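Local coordinates for ECXA (PDB 4L63), which is probably a zinc-dependent metallopeptidase of the metzincin kind, holding its zinc ion between three histidines in a six-chain assembly, at residues T43-N48 / S122-V127; R190-A195 / F250-L255; G14-N19 / H180-E185. One frame throughout, in Å; residues are numbered along the deposited sequence.

Interaction 1 (T43-N48 / S122-V127); sequences TINTIN and SFNRIV
Asn124 reaches from the helix to the backbone of Asn45, and Phe123 beside it meets Ile44. In Asn124, chi1 of -63° puts CG anti to the carbonyl carbon, beside the backbone N; from there OD1 meets Asn45 N. The modelled separation of 2.4 Å is very short, so its exact value is doubtful, and the N-H approaches well off a straight line, at 131°. Asn45 O, a second acceptor, stands only 3.2 Å from Asn124 OD1 without a bond, a further reason to doubt the modelled amide position. The amide planes of Asn45 and Asn124 stand 76° apart. Ile44 and Phe123 pass each other at a slant: Ile44 CG2, anti to its backbone N, rests 3.5 Å from Phe123 CB, while Ile44 CD1 stands obliquely to the ring, 4.1 Å from Phe123 CD2. Further along, Thr46 OG1 gives a weak hydrogen bond of 3.4 Å to Asn124 O. Chemically, the Asn124 amide oxygen faces the N-H of Asn45 just past the weak strand at a spacing too short to trust, so the firmer part of the contact is apolar: Ile44 and Phe123 pack on each other and both touch Leu154 of the zinc-site helix 146-165.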
loop_
_atom_site.group_PDB
_atom_site.type_symbol
_atom_site.label_atom_id
_atom_site.label_comp_id
_atom_site.label_asym_id
_atom_site.label_seq_id
_atom_site.Cartn_x
_atom_site.Cartn_y
_atom_site.Cartn_z
ATOM N N THR A 43 8.546 -43.488 10.857
ATOM C CA THR A 43 7.504 -44.503 10.977
ATOM C C THR A 43 6.343 -43.990 11.841
ATOM O O THR A 43 6.321 -44.198 13.052
ATOM C CB THR A 43 8.049 -45.824 11.575
ATOM O OG1 THR A 43 9.061 -46.349 10.709
ATOM C CG2 THR A 43 6.926 -46.861 11.671
ATOM N N ILE A 44 5.426 -43.271 11.194
ATOM C CA ILE A 44 4.091 -42.935 11.701
ATOM C C ILE A 44 3.091 -43.988 11.258
ATOM O O ILE A 44 3.115 -44.307 10.090
ATOM C CB ILE A 44 3.546 -41.609 11.097
ATOM C CG1 ILE A 44 4.582 -40.493 11.098
ATOM C CG2 ILE A 44 2.297 -41.177 11.821
ATOM C CD1 ILE A 44 4.331 -39.452 10.040
ATOM N N ASN A 45 2.197 -44.477 12.135
ATOM C CA ASN A 45 0.841 -44.989 11.730
ATOM C C ASN A 45 -0.282 -45.038 12.780
ATOM O O ASN A 45 -0.074 -45.389 13.936
ATOM C CB ASN A 45 0.875 -46.401 11.091
ATOM C CG ASN A 45 1.363 -47.453 12.019
ATOM O OD1 ASN A 45 1.909 -47.144 13.067
ATOM N ND2 ASN A 45 1.241 -48.699 11.625
ATOM N N THR A 46 -1.493 -44.745 12.296
ATOM C CA THR A 46 -2.699 -44.603 13.123
ATOM C C THR A 46 -3.689 -45.773 12.984
ATOM O O THR A 46 -3.561 -46.608 12.086
ATOM C CB THR A 46 -3.445 -43.309 12.764
ATOM O OG1 THR A 46 -4.489 -43.090 13.718
ATOM C CG2 THR A 46 -4.080 -43.464 11.393
ATOM N N ILE A 47 -4.675 -45.823 13.880
ATOM C CA ILE A 47 -5.750 -46.811 13.800
ATOM C C ILE A 47 -7.106 -46.092 13.683
ATOM O O ILE A 47 -7.371 -45.127 14.404
ATOM C CB ILE A 47 -5.751 -47.782 15.025
ATOM C CG1 ILE A 47 -4.505 -48.682 15.045
ATOM C CG2 ILE A 47 -6.974 -48.684 15.005
ATOM C CD1 ILE A 47 -3.242 -48.059 15.614
ATOM N N ASN A 48 -7.949 -46.557 12.763
ATOM C CA ASN A 48 -9.272 -45.967 12.550
ATOM C C ASN A 48 -10.363 -47.021 12.368
ATOM O O ASN A 48 -11.042 -47.405 13.325
ATOM C CB ASN A 48 -9.256 -45.033 11.334
ATOM N N SER A 122 2.897 -38.323 18.685
ATOM C CA SER A 122 1.783 -37.390 18.522
ATOM C C SER A 122 1.079 -37.600 17.182
ATOM O O SER A 122 -0.149 -37.571 17.115
ATOM C CB SER A 122 2.261 -35.938 18.641
ATOM O OG SER A 122 2.411 -35.557 19.999
ATOM N N PHE A 123 1.855 -37.815 16.124
ATOM C CA PHE A 123 1.286 -38.098 14.809
ATOM C C PHE A 123 0.426 -39.359 14.838
ATOM O O PHE A 123 -0.723 -39.342 14.404
ATOM C CB PHE A 123 2.390 -38.231 13.757
ATOM C CG PHE A 123 2.728 -36.936 13.069
ATOM C CD1 PHE A 123 3.704 -36.101 13.578
ATOM C CD2 PHE A 123 2.056 -36.548 11.921
ATOM C CE1 PHE A 123 4.015 -34.906 12.955
ATOM C CE2 PHE A 123 2.359 -35.354 11.294
ATOM C CZ PHE A 123 3.340 -34.531 11.812
ATOM N N ASN A 124 0.979 -40.443 15.376
ATOM C CA ASN A 124 0.258 -41.711 15.488
ATOM C C ASN A 124 -1.093 -41.581 16.193
ATOM O O ASN A 124 -2.007 -42.371 15.958
ATOM C CB ASN A 124 1.121 -42.739 16.225
ATOM C CG ASN A 124 2.396 -43.070 15.479
ATOM O OD1 ASN A 124 2.368 -43.351 14.285
ATOM N ND2 ASN A 124 3.523 -43.033 16.179
ATOM N N ARG A 125 -1.210 -40.566 17.042
ATOM C CA ARG A 125 -2.394 -40.354 17.866
ATOM C C ARG A 125 -3.370 -39.331 17.284
ATOM O O ARG A 125 -4.570 -39.597 17.192
ATOM C CB ARG A 125 -1.964 -39.918 19.271
ATOM C CG ARG A 125 -3.091 -39.554 20.230
ATOM C CD ARG A 125 -4.005 -40.727 20.544
ATOM N NE ARG A 125 -5.034 -40.358 21.513
ATOM C CZ ARG A 125 -6.200 -39.798 21.204
ATOM N NH1 ARG A 125 -6.503 -39.532 19.938
ATOM N NH2 ARG A 125 -7.066 -39.502 22.164
ATOM N N ILE A 126 -2.861 -38.165 16.889
ATOM C CA ILE A 126 -3.741 -37.050 16.544
ATOM C C ILE A 126 -3.649 -36.541 15.098
ATOM O O ILE A 126 -4.194 -35.481 14.796
ATOM C CB ILE A 126 -3.488 -35.829 17.478
ATOM C CG1 ILE A 126 -2.142 -35.167 17.169
ATOM C CG2 ILE A 126 -3.561 -36.235 18.941
ATOM C CD1 ILE A 126 -1.914 -33.863 17.911
ATOM N N VAL A 127 -2.991 -37.275 14.201
ATOM C CA VAL A 127 -2.817 -36.766 12.835
ATOM C C VAL A 127 -4.125 -36.780 12.036
ATOM O O VAL A 127 -4.315 -35.954 11.142
ATOM C CB VAL A 127 -1.742 -37.556 12.044
ATOM C CG1 VAL A 127 -2.260 -38.908 11.624
ATOM C CG2 VAL A 127 -1.298 -36.770 10.817
#

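Interaction 2 (R190-A195 / F250-L255); sequences RLLNQA and FSCLGL
Leu191, Leu192 and Leu255 form the tight part of this contact, three leucines packed together with no hydrogen bond between the two segments. Leu191 and Leu255 run side by side in opposite senses, Leu191 CD1 coming 3.7 Å from Leu255 CB and Leu255 CD1 lying 4.0 Å from Leu191 CB. Leu192 instead crosses Leu255 at about a right angle. Its branch point CG sits 3.7 Å from Leu255 CD1, and its CD2 is 3.8 Å from the same methyl, so one tip of Leu255 reaches both leucines of the loop.

Toward Cys252 the packing is looser. Its SG lies 4.2 Å from Leu191 CB, and its CB is the same 4.2 Å from Leu192 CD1. Arg190 lies on the outer side; in the conformer given here, NH2 bonds to the backbone of another protein chain, and a second conformer is deposited. Another neighbouring chain lays an aromatic side chain on Leu255. Away from the leucines, Gln194 turns back on its own loop: NE2 donates to Leu192 O at 3.2 Å, nearly straight at 167°, and also bonds Asn229 OD1.

Cys252 is joined by a disulfide to Cys189, the residue just before Arg190. The contact is thus a disulfide-linked loop and 3-10 turn at a subunit interface, with a leucine cluster beside the bond; it ties the C-terminal tail to the loop after strand 181-186.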
loop_
_atom_site.group_PDB
_atom_site.type_symbol
_atom_site.label_atom_id
_atom_site.label_comp_id
_atom_site.label_asym_id
_atom_site.label_seq_id
_atom_site.Cartn_x
_atom_site.Cartn_y
_atom_site.Cartn_z
ATOM N N ARG A 190 -0.440 -5.568 2.889
ATOM C CA ARG A 190 -1.879 -5.795 2.841
ATOM C C ARG A 190 -2.455 -5.569 1.455
ATOM O O ARG A 190 -3.556 -6.031 1.160
ATOM C CB ARG A 190 -2.594 -4.885 3.836
ATOM C CG ARG A 190 -2.319 -5.264 5.286
ATOM C CD ARG A 190 -2.784 -4.152 6.202
ATOM N NE ARG A 190 -1.994 -2.945 5.983
ATOM C CZ ARG A 190 -2.041 -1.877 6.770
ATOM N NH1 ARG A 190 -2.841 -1.873 7.827
ATOM N NH2 ARG A 190 -1.287 -0.821 6.503
ATOM N N LEU A 191 -1.714 -4.864 0.605
ATOM C CA LEU A 191 -2.244 -4.511 -0.729
ATOM C C LEU A 191 -2.213 -5.637 -1.760
ATOM O O LEU A 191 -2.935 -5.580 -2.753
ATOM C CB LEU A 191 -1.489 -3.299 -1.283
ATOM C CG LEU A 191 -1.821 -1.970 -0.594
ATOM C CD1 LEU A 191 -0.831 -0.878 -1.014
ATOM C CD2 LEU A 191 -3.241 -1.543 -0.951
ATOM N N LEU A 192 -1.394 -6.657 -1.543
ATOM C CA LEU A 192 -1.293 -7.738 -2.539
ATOM C C LEU A 192 -1.986 -9.002 -2.035
ATOM O O LEU A 192 -1.623 -9.532 -0.981
ATOM C CB LEU A 192 0.178 -8.029 -2.872
ATOM C CG LEU A 192 0.933 -6.910 -3.603
ATOM C CD1 LEU A 192 2.433 -7.222 -3.736
ATOM C CD2 LEU A 192 0.340 -6.639 -4.965
ATOM N N ASN A 193 -2.996 -9.478 -2.765
ATOM C CA ASN A 193 -3.678 -10.698 -2.346
ATOM C C ASN A 193 -2.735 -11.893 -2.485
ATOM O O ASN A 193 -1.821 -11.883 -3.315
ATOM C CB ASN A 193 -4.967 -10.935 -3.143
ATOM C CG ASN A 193 -5.836 -12.041 -2.530
ATOM O OD1 ASN A 193 -5.895 -12.203 -1.304
ATOM N ND2 ASN A 193 -6.505 -12.807 -3.383
ATOM N N GLN A 194 -2.950 -12.903 -1.646
ATOM C CA GLN A 194 -2.037 -14.032 -1.512
ATOM C C GLN A 194 -2.666 -15.084 -0.592
ATOM O O GLN A 194 -3.673 -14.822 0.077
ATOM C CB GLN A 194 -0.684 -13.582 -0.946
ATOM C CG GLN A 194 -0.805 -12.722 0.313
ATOM C CD GLN A 194 0.529 -12.187 0.802
ATOM O OE1 GLN A 194 1.323 -12.908 1.420
ATOM N NE2 GLN A 194 0.802 -10.924 0.495
ATOM N N ALA A 195 -2.059 -16.260 -0.544
ATOM C CA ALA A 195 -2.530 -17.334 0.330
ATOM C C ALA A 195 -2.272 -16.995 1.796
ATOM O O ALA A 195 -1.405 -16.177 2.099
ATOM C CB ALA A 195 -1.846 -18.647 -0.040
ATOM N N PHE A 250 7.847 -3.052 6.243
ATOM C CA PHE A 250 6.953 -3.069 5.079
ATOM C C PHE A 250 7.607 -3.738 3.883
ATOM O O PHE A 250 8.792 -3.536 3.651
ATOM C CB PHE A 250 6.541 -1.653 4.683
ATOM C CG PHE A 250 5.979 -0.848 5.810
ATOM C CD1 PHE A 250 4.704 -1.098 6.282
ATOM C CD2 PHE A 250 6.704 0.188 6.367
ATOM C CE1 PHE A 250 4.182 -0.348 7.310
ATOM C CE2 PHE A 250 6.186 0.938 7.399
ATOM C CZ PHE A 250 4.932 0.668 7.875
ATOM N N SER A 251 6.839 -4.509 3.111
ATOM C CA SER A 251 7.411 -5.155 1.928
ATOM C C SER A 251 6.707 -4.758 0.626
ATOM O O SER A 251 7.068 -5.253 -0.438
ATOM C CB SER A 251 7.384 -6.684 2.073
ATOM O OG SER A 251 6.053 -7.183 2.024
ATOM N N CYS A 252 5.711 -3.876 0.693
ATOM C CA CYS A 252 5.117 -3.373 -0.553
ATOM C C CYS A 252 4.535 -1.966 -0.396
ATOM O O CYS A 252 3.562 -1.614 -1.062
ATOM C CB CYS A 252 4.039 -4.352 -1.079
ATOM S SG CYS A 252 2.425 -4.414 -0.197
ATOM N N LEU A 253 5.150 -1.145 0.455
ATOM C CA LEU A 253 4.593 0.178 0.736
ATOM C C LEU A 253 4.743 1.107 -0.464
ATOM O O LEU A 253 3.995 2.076 -0.601
ATOM C CB LEU A 253 5.252 0.812 1.964
ATOM C CG LEU A 253 4.514 2.048 2.495
ATOM C CD1 LEU A 253 3.060 1.705 2.771
ATOM C CD2 LEU A 253 5.199 2.585 3.762
ATOM N N GLY A 254 5.690 0.792 -1.344
ATOM C CA GLY A 254 5.845 1.531 -2.590
ATOM C C GLY A 254 4.532 1.632 -3.362
ATOM O O GLY A 254 4.293 2.606 -4.085
ATOM N N LEU A 255 3.677 0.623 -3.207
ATOM C CA LEU A 255 2.399 0.574 -3.939
ATOM C C LEU A 255 1.477 1.728 -3.553
ATOM O O LEU A 255 0.586 2.096 -4.318
ATOM C CB LEU A 255 1.687 -0.757 -3.692
ATOM C CG LEU A 255 2.271 -1.976 -4.405
ATOM C CD1 LEU A 255 1.583 -3.243 -3.919
ATOM C CD2 LEU A 255 2.058 -1.804 -5.894
#

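Interaction 3 (G14-N19 / H180-E185); sequences GYADHN and HGVGLE
An antiparallel beta pairing joins strand 12-16 to strand 181-186, with Gly14 opposite Leu184, Tyr15 opposite Gly183 and Ala16 opposite Val182. The first and last are hydrogen-bonded pairs, each closed by two backbone bonds: Gly14 N to Leu184 O is 2.8 Å, and Ala16 N to Val182 O likewise 2.8 Å, with return bonds from Leu184 N to Gly14 O and from Val182 N to Ala16 O. On the face shared by Ala16, Val182 and Leu184, Leu184 CD1 lies 3.7 Å from Ala16 CB. Tyr15 points to the other face, its CG anti to the backbone N (chi1 -152°). This tyrosine reaches past the strand end, where its OH accepts from His180 N at 2.8 Å (153°), while Gly181 N meets the ring at its edge, in plane.

Beyond the pairing, Gly181 adopts a backbone shape at which a CB would strike Ala16 O and Asp17 CA, and the two segments approach to a CA-H...O contact of 3.1 Å from Gly181 CA to Ala16 O. His18 lays one ring face over Gly181 CA, a CH-pi contact with the ring centroid 4.2 Å away. Asp17 OD1 accepts from Asn19 N at 2.9 Å, forming an Asx turn just after the strand.

Strand 181-186 lies between 12-16 and 177-178 in a three-stranded sheet. Tyr15 meets Tyr23 edge-to-face and also touches the ring of Phe108, and its side chain is about 7 Å from that of zinc ligand His164 on helix 146-165.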
loop_
_atom_site.group_PDB
_atom_site.type_symbol
_atom_site.label_atom_id
_atom_site.label_comp_id
_atom_site.label_asym_id
_atom_site.label_seq_id
_atom_site.Cartn_x
_atom_site.Cartn_y
_atom_site.Cartn_z
ATOM N N GLY A 14 8.431 -11.691 13.035
ATOM C CA GLY A 14 9.815 -12.131 13.099
ATOM C C GLY A 14 10.327 -12.047 14.524
ATOM O O GLY A 14 9.758 -11.328 15.347
ATOM N N TYR A 15 11.391 -12.769 14.833
ATOM C CA TYR A 15 11.946 -12.829 16.176
ATOM C C TYR A 15 12.938 -11.722 16.423
ATOM O O TYR A 15 13.961 -11.699 15.810
ATOM C CB TYR A 15 12.640 -14.172 16.331
ATOM C CG TYR A 15 12.697 -14.728 17.734
ATOM C CD1 TYR A 15 12.668 -16.072 17.958
ATOM C CD2 TYR A 15 12.790 -13.901 18.807
ATOM C CE1 TYR A 15 12.718 -16.579 19.224
ATOM C CE2 TYR A 15 12.844 -14.400 20.078
ATOM C CZ TYR A 15 12.812 -15.736 20.275
ATOM O OH TYR A 15 12.874 -16.216 21.554
ATOM N N ALA A 16 12.628 -10.818 17.326
ATOM C CA ALA A 16 13.533 -9.732 17.685
ATOM C C ALA A 16 14.131 -9.995 19.061
ATOM O O ALA A 16 13.564 -10.745 19.844
ATOM C CB ALA A 16 12.809 -8.398 17.671
ATOM N N ASP A 17 15.274 -9.386 19.355
ATOM C CA ASP A 17 15.883 -9.580 20.669
ATOM C C ASP A 17 15.284 -8.647 21.715
ATOM O O ASP A 17 14.249 -8.026 21.495
ATOM C CB ASP A 17 17.405 -9.405 20.604
ATOM C CG ASP A 17 17.829 -8.042 20.079
ATOM O OD1 ASP A 17 17.120 -7.039 20.299
ATOM O OD2 ASP A 17 18.914 -7.970 19.467
ATOM N N HIS A 18 15.955 -8.537 22.856
ATOM C CA HIS A 18 15.401 -7.796 23.981
ATOM C C HIS A 18 15.477 -6.283 23.778
ATOM O O HIS A 18 14.944 -5.518 24.583
ATOM C CB HIS A 18 16.115 -8.203 25.273
ATOM C CG HIS A 18 16.264 -9.685 25.432
ATOM N ND1 HIS A 18 15.284 -10.475 25.991
ATOM C CD2 HIS A 18 17.278 -10.519 25.100
ATOM C CE1 HIS A 18 15.687 -11.734 26.000
ATOM N NE2 HIS A 18 16.895 -11.788 25.466
ATOM N N ASN A 19 16.128 -5.855 22.698
ATOM C CA ASN A 19 16.174 -4.437 22.357
ATOM C C ASN A 19 15.631 -4.129 20.964
ATOM O O ASN A 19 16.144 -3.245 20.277
ATOM C CB ASN A 19 17.599 -3.901 22.469
ATOM C CG ASN A 19 18.082 -3.843 23.904
ATOM O OD1 ASN A 19 17.637 -2.999 24.684
ATOM N ND2 ASN A 19 19.015 -4.723 24.253
ATOM N N HIS A 180 14.161 -15.359 23.852
ATOM C CA HIS A 180 15.298 -14.562 23.402
ATOM C C HIS A 180 14.878 -13.185 22.908
ATOM O O HIS A 180 15.649 -12.496 22.240
ATOM C CB HIS A 180 16.069 -15.312 22.312
ATOM C CG HIS A 180 16.714 -16.573 22.799
ATOM N ND1 HIS A 180 16.421 -17.815 22.274
ATOM C CD2 HIS A 180 17.625 -16.787 23.775
ATOM C CE1 HIS A 180 17.130 -18.735 22.898
ATOM N NE2 HIS A 180 17.871 -18.139 23.817
ATOM N N GLY A 181 13.661 -12.776 23.252
ATOM C CA GLY A 181 13.194 -11.456 22.874
ATOM C C GLY A 181 11.691 -11.322 22.718
ATOM O O GLY A 181 10.923 -11.711 23.599
ATOM N N VAL A 182 11.278 -10.763 21.586
ATOM C CA VAL A 182 9.889 -10.384 21.375
ATOM C C VAL A 182 9.545 -10.522 19.891
ATOM O O VAL A 182 10.402 -10.330 19.030
ATOM C CB VAL A 182 9.631 -8.930 21.879
ATOM C CG1 VAL A 182 10.503 -7.926 21.120
ATOM C CG2 VAL A 182 8.149 -8.553 21.768
ATOM N N GLY A 183 8.304 -10.888 19.588
ATOM C CA GLY A 183 7.863 -10.914 18.202
ATOM C C GLY A 183 7.571 -9.518 17.695
ATOM O O GLY A 183 6.947 -8.716 18.390
ATOM N N LEU A 184 8.032 -9.225 16.481
ATOM C CA LEU A 184 7.783 -7.941 15.845
ATOM C C LEU A 184 7.355 -8.210 14.414
ATOM O O LEU A 184 7.984 -9.024 13.733
ATOM C CB LEU A 184 9.032 -7.050 15.861
ATOM C CG LEU A 184 9.482 -6.490 17.208
ATOM C CD1 LEU A 184 10.613 -5.495 16.994
ATOM C CD2 LEU A 184 8.323 -5.843 17.946
ATOM N N GLU A 185 6.297 -7.537 13.972
ATOM C CA GLU A 185 5.788 -7.717 12.623
ATOM C C GLU A 185 6.830 -7.282 11.601
ATOM O O GLU A 185 7.443 -6.234 11.746
ATOM C CB GLU A 185 4.494 -6.931 12.401
ATOM C CG GLU A 185 3.842 -7.266 11.057
ATOM C CD GLU A 185 2.552 -6.503 10.788
ATOM O OE1 GLU A 185 2.077 -5.750 11.677
ATOM O OE2 GLU A 185 2.016 -6.659 9.673
#

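In the fold
Interactions 1 and 3 lie on opposite sides of the chain's centre, with their own centres 35 Å apart, and along the sequence the 43-48/122-127 contact falls wholly between the two halves of interaction 3. Interaction 1 packs on helix 146-165, which carries His160 and His164 of the zinc site, and the side chain of Phe123 is about 10 Å from that of His160. Interaction 3 lies near the zinc-binding end of this helix, the Tyr15 side chain about 7 Å from that of His164. Interaction 2 follows later in the chain, away from the zinc; it is 39 Å from interaction 1 and 22 Å from interaction 3, centre to centre. Strand 181-186 runs on into its first loop, linking sheet and disulfide-tethered tail.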